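Local coordinates for E2A dna-binding protein (Human adenovirus 5, PDB 2WB0) that binds single-stranded DNA and, by forming multimers, unwinds the template without ATP during the elongation phase of viral strand-displacement replication, at residues T243-S248 with L272-C277; T60-K65 with F296-P301. All coordinates share one frame; numbering follows the deposited sequence. Where two conformers were deposited one is given.

Contact 1: residues T243-S248 with L272-C277; sequences TPFALS and LIVFQC. With ZN (zinc ion), chain C.
Thr-243 and Val-274 form one hydrogen-bonded pair of an antiparallel ladder, Phe-245 and Leu-272 the next. Thr-243 N donates to Val-274 O at 2.9 Å and Val-274 N to Thr-243 O at 2.8 Å; Phe-245 N and O answer Leu-272 O and N in the same way. At the non-hydrogen-bonded pair Pro-244 and Ile-273 no N-H is needed across the strands, so its lack in proline costs the ladder nothing; Pro-244 CA adds a CH···O contact of 3.3 Å to Leu-272 O. Apolar contacts gather on the face carrying Phe-245 and Val-274. Phe-245 CG stands anti to its carbonyl carbon (chi1 -76°), and Val-274 CG2 sits over one face of the ring, 3.9 Å from its centroid, a CH-pi contact. Farther along, Leu-247 CD1 packs on Leu-272 CD1 at 3.7 Å. Polar contacts close the other end: one water receives an N-H of Gln-276 NE2, donates to Val-274 O at 3.0 Å, and lies 2.6 Å from Thr-243 OG1, which also bonds Lys-241. The Gln-276 amide and Phe-245 ring meet tip to tip, planes 79° apart, NE2 3.7 Å from CZ. Three residues past the last ladder pair, Cys-277 SG binds zinc with Cys-223, Cys-225 and Cys-294, so metal coordination anchors the chain just beyond the paired strands.

Contact 2: residues T60-K65 with F296-P301; sequences TFTSNK and FKISAP
Lys-297 O accepts the backbone N-H of Ser-63 at 2.9 Å; Thr-62 CA adds a CH···O contact to the same oxygen at 3.3 Å. The lysine side chain, CG anti to its backbone N (chi1 -173°), passes alongside the backbone of Phe-61, with CG 3.5 Å from Phe-61 O and NZ near Phe-61 CA and CB. The Ile-298 and Thr-62 side chains run side by side in one direction, Ile-298 CG1 meeting Thr-62 CG2 at 3.7 Å. Ser-299 uses both its backbone and its hydroxyl: its N donates to Thr-62 OG1 at 3.0 Å, nearly straight at 162°, while its OG, in the crowded position between N and the carbonyl carbon (chi1 61°), donates to Thr-60 O at 2.8 Å. Asp-302 joins this polar cluster, bonding Thr-62 OG1 and Thr-60 N and, weakly, Ser-299 OG. Ser-63 and Ser-299 are the N-cap residues of helices 64-83 and 300-315, and Ser-63 OG bonds Thr-66. The contact thus brings together the starts of two helices, with strand 297-299 running directly into helix 300-315 and strand 271-276 packed against Phe-61.

Contacts 1 and 2 lie about 9 Å apart, centre to centre, and both reach one three-stranded antiparallel sheet, ordered 242-246, 271-276, 297-299. Contact 1 joins the first two strands; contact 2 brings segment 60-65 against the third. Probable hydrogen bonds from Ala-300 N to Ile-273 O and from Phe-275 N to Ile-298 O, both 2.8 Å, tie the contacts together, and the Phe-61 and Phe-245 rings meet with planes at about 55°. Along the chain contact 1 is nested within the loop closed by contact 2. That longer closure joins the all-alpha family region to the second zinc-binding one, consistent with the sheet linking the helical part to the four-cysteine zinc site, which takes Cys-277 from just past strand 271-276.

Contact 1: residues T243-S248 with L272-C277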
# COMPACT_ATOMS: atom_id res chain seq x y z
N THR A 243 7.36 -0.88 4.77
CA THR A 243 8.22 -1.12 5.93
C THR A 243 7.71 -2.38 6.65
O THR A 243 6.51 -2.49 6.93
CB THR A 243 8.14 0.11 6.93
OG1 THR A 243 8.46 1.28 6.20
CG2 THR A 243 9.20 -0.05 8.16
N PRO A 244 8.61 -3.32 6.97
CA PRO A 244 8.13 -4.46 7.76
C PRO A 244 8.01 -4.10 9.28
O PRO A 244 8.96 -3.47 9.81
CB PRO A 244 9.18 -5.54 7.53
CG PRO A 244 10.47 -4.75 7.09
CD PRO A 244 10.00 -3.48 6.44
N PHE A 245 6.90 -4.46 9.93
CA PHE A 245 6.73 -4.26 11.39
C PHE A 245 6.61 -5.62 12.07
O PHE A 245 5.81 -6.45 11.64
CB PHE A 245 5.43 -3.51 11.70
CG PHE A 245 5.45 -2.02 11.43
CD1 PHE A 245 6.09 -1.47 10.34
CD2 PHE A 245 4.68 -1.16 12.26
CE1 PHE A 245 6.16 -0.07 10.14
CE2 PHE A 245 4.65 0.24 12.04
CZ PHE A 245 5.39 0.78 10.94
N ALA A 246 7.37 -5.87 13.14
CA ALA A 246 7.27 -7.13 13.86
C ALA A 246 5.92 -7.24 14.55
O ALA A 246 5.39 -6.21 15.02
CB ALA A 246 8.42 -7.21 14.96
N LEU A 247 5.36 -8.45 14.58
CA LEU A 247 4.20 -8.72 15.43
C LEU A 247 4.84 -9.28 16.71
O LEU A 247 5.06 -10.49 16.82
CB LEU A 247 3.22 -9.75 14.86
CG LEU A 247 2.55 -9.31 13.51
CD1 LEU A 247 1.93 -10.50 12.85
CD2 LEU A 247 1.51 -8.29 13.82
N SER A 248 5.15 -8.44 17.68
CA SER A 248 6.02 -8.92 18.80
C SER A 248 5.44 -9.87 19.89
O SER A 248 6.21 -10.66 20.46
CB SER A 248 6.80 -7.76 19.45
OG SER A 248 7.80 -7.27 18.57
N LEU A 272 4.50 -7.96 9.57
CA LEU A 272 3.62 -7.49 8.52
C LEU A 272 4.33 -6.44 7.65
O LEU A 272 5.07 -5.62 8.15
CB LEU A 272 2.40 -6.79 9.14
CG LEU A 272 1.18 -7.66 9.44
CD1 LEU A 272 1.30 -9.20 9.44
CD2 LEU A 272 0.03 -7.05 10.18
N ILE A 273 4.01 -6.45 6.36
CA ILE A 273 4.40 -5.34 5.48
C ILE A 273 3.40 -4.22 5.82
O ILE A 273 2.18 -4.44 5.84
CB ILE A 273 4.16 -5.74 3.98
CG1 ILE A 273 5.17 -6.82 3.56
CG2 ILE A 273 4.10 -4.42 3.05
CD1 ILE A 273 4.96 -7.41 2.12
N VAL A 274 3.90 -3.02 6.05
CA VAL A 274 3.05 -1.92 6.32
C VAL A 274 3.34 -0.77 5.34
O VAL A 274 4.50 -0.37 5.19
CB VAL A 274 3.27 -1.40 7.76
CG1 VAL A 274 2.41 -0.18 8.01
CG2 VAL A 274 2.98 -2.50 8.82
N PHE A 275 2.29 -0.21 4.70
CA PHE A 275 2.39 0.85 3.76
C PHE A 275 2.06 2.17 4.47
O PHE A 275 1.02 2.25 5.13
CB PHE A 275 1.37 0.65 2.59
CG PHE A 275 1.57 -0.65 1.84
CD1 PHE A 275 2.74 -0.87 1.07
CD2 PHE A 275 0.60 -1.64 1.91
CE1 PHE A 275 2.92 -2.09 0.39
CE2 PHE A 275 0.77 -2.87 1.25
CZ PHE A 275 1.93 -3.06 0.47
N GLN A 276 2.91 3.20 4.26
CA GLN A 276 2.68 4.52 4.85
C GLN A 276 2.78 5.53 3.76
O GLN A 276 2.86 5.17 2.56
CB GLN A 276 3.69 4.83 6.01
CG GLN A 276 3.40 3.92 7.20
CD GLN A 276 4.50 3.86 8.23
OE1 GLN A 276 4.44 4.56 9.28
NE2 GLN A 276 5.50 3.06 7.98
N CYS A 277 2.85 6.80 4.18
CA CYS A 277 3.01 7.94 3.22
C CYS A 277 4.20 7.68 2.28
O CYS A 277 5.13 6.98 2.66
CB CYS A 277 3.34 9.20 4.01
SG CYS A 277 3.50 10.67 2.97
ZN ZN C . 1.53 10.96 1.86
O HOH W 1 6.09 2.18 5.63

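Contact 2: residues T60-K65 with F296-P301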
# COMPACT_ATOMS: atom_id res chain seq x y z
N THR A 60 -4.61 -4.16 11.96
CA THR A 60 -3.28 -4.39 12.57
C THR A 60 -2.32 -3.49 11.83
O THR A 60 -2.13 -3.68 10.60
CB THR A 60 -2.80 -5.83 12.38
OG1 THR A 60 -3.81 -6.71 12.84
CG2 THR A 60 -1.48 -6.11 13.23
N PHE A 61 -1.78 -2.49 12.54
CA PHE A 61 -0.94 -1.44 11.91
C PHE A 61 -1.66 -0.78 10.72
O PHE A 61 -1.00 -0.47 9.65
CB PHE A 61 0.37 -1.97 11.34
CG PHE A 61 1.17 -2.82 12.30
CD1 PHE A 61 1.38 -2.42 13.65
CD2 PHE A 61 1.66 -4.03 11.88
CE1 PHE A 61 2.11 -3.32 14.55
CE2 PHE A 61 2.38 -4.85 12.71
CZ PHE A 61 2.63 -4.48 14.03
N THR A 62 -2.95 -0.55 10.86
CA THR A 62 -3.69 0.12 9.80
C THR A 62 -4.53 1.15 10.52
O THR A 62 -5.09 0.83 11.57
CB THR A 62 -4.62 -0.90 9.15
OG1 THR A 62 -3.83 -1.87 8.51
CG2 THR A 62 -5.58 -0.22 8.16
N SER A 63 -4.62 2.36 10.00
CA SER A 63 -5.53 3.33 10.64
C SER A 63 -6.93 3.15 10.12
O SER A 63 -7.12 2.71 8.96
CB SER A 63 -5.09 4.75 10.41
OG SER A 63 -5.52 5.20 9.18
N ASN A 64 -7.91 3.41 10.97
CA ASN A 64 -9.33 3.23 10.56
C ASN A 64 -9.67 4.03 9.31
O ASN A 64 -10.34 3.54 8.41
CB ASN A 64 -10.32 3.69 11.67
CG ASN A 64 -10.24 2.82 12.97
OD1 ASN A 64 -9.93 1.65 12.91
ND2 ASN A 64 -10.56 3.44 14.15
N LYS A 65 -9.16 5.24 9.24
CA LYS A 65 -9.40 6.14 8.13
C LYS A 65 -8.83 5.56 6.86
O LYS A 65 -9.50 5.57 5.81
CB LYS A 65 -8.73 7.50 8.40
CG LYS A 65 -8.81 8.45 7.21
CD LYS A 65 -7.95 9.71 7.55
CE LYS A 65 -7.36 10.38 6.31
NZ LYS A 65 -6.43 11.53 6.71
N PHE A 296 -1.44 8.34 5.90
CA PHE A 296 -1.81 7.07 5.29
C PHE A 296 -1.11 5.89 5.99
O PHE A 296 0.13 5.91 6.17
CB PHE A 296 -1.43 7.16 3.81
CG PHE A 296 -1.83 5.95 2.95
CD1 PHE A 296 -3.01 5.97 2.20
CD2 PHE A 296 -0.97 4.86 2.83
CE1 PHE A 296 -3.37 4.82 1.39
CE2 PHE A 296 -1.29 3.69 1.98
CZ PHE A 296 -2.48 3.66 1.29
N LYS A 297 -1.82 4.82 6.35
CA LYS A 297 -1.14 3.67 7.03
C LYS A 297 -2.03 2.44 6.94
O LYS A 297 -3.17 2.42 7.46
CB LYS A 297 -0.75 3.92 8.49
CG LYS A 297 0.11 2.82 9.18
CD LYS A 297 0.08 2.97 10.72
CE LYS A 297 1.34 2.40 11.42
NZ LYS A 297 1.13 1.76 12.84
N ILE A 298 -1.54 1.44 6.23
CA ILE A 298 -2.32 0.20 6.07
C ILE A 298 -1.39 -0.96 5.85
O ILE A 298 -0.45 -0.86 5.05
CB ILE A 298 -3.38 0.30 4.95
CG1 ILE A 298 -4.20 -1.01 4.85
CG2 ILE A 298 -2.69 0.75 3.57
CD1 ILE A 298 -5.63 -0.71 4.20
N SER A 299 -1.66 -2.09 6.52
CA SER A 299 -0.77 -3.23 6.47
C SER A 299 -1.25 -4.05 5.29
O SER A 299 -2.43 -3.94 4.89
CB SER A 299 -0.80 -4.09 7.78
OG SER A 299 -2.15 -4.61 7.98
N ALA A 300 -0.36 -4.84 4.70
CA ALA A 300 -0.76 -5.63 3.52
C ALA A 300 -1.97 -6.60 3.70
O ALA A 300 -2.83 -6.69 2.84
CB ALA A 300 0.48 -6.40 2.91
N PRO A 301 -2.04 -7.31 4.80
CA PRO A 301 -3.28 -8.11 4.94
C PRO A 301 -4.54 -7.31 5.08
O PRO A 301 -5.57 -7.77 4.55
CB PRO A 301 -3.06 -8.92 6.22
CG PRO A 301 -1.49 -8.81 6.48
CD PRO A 301 -1.14 -7.45 5.96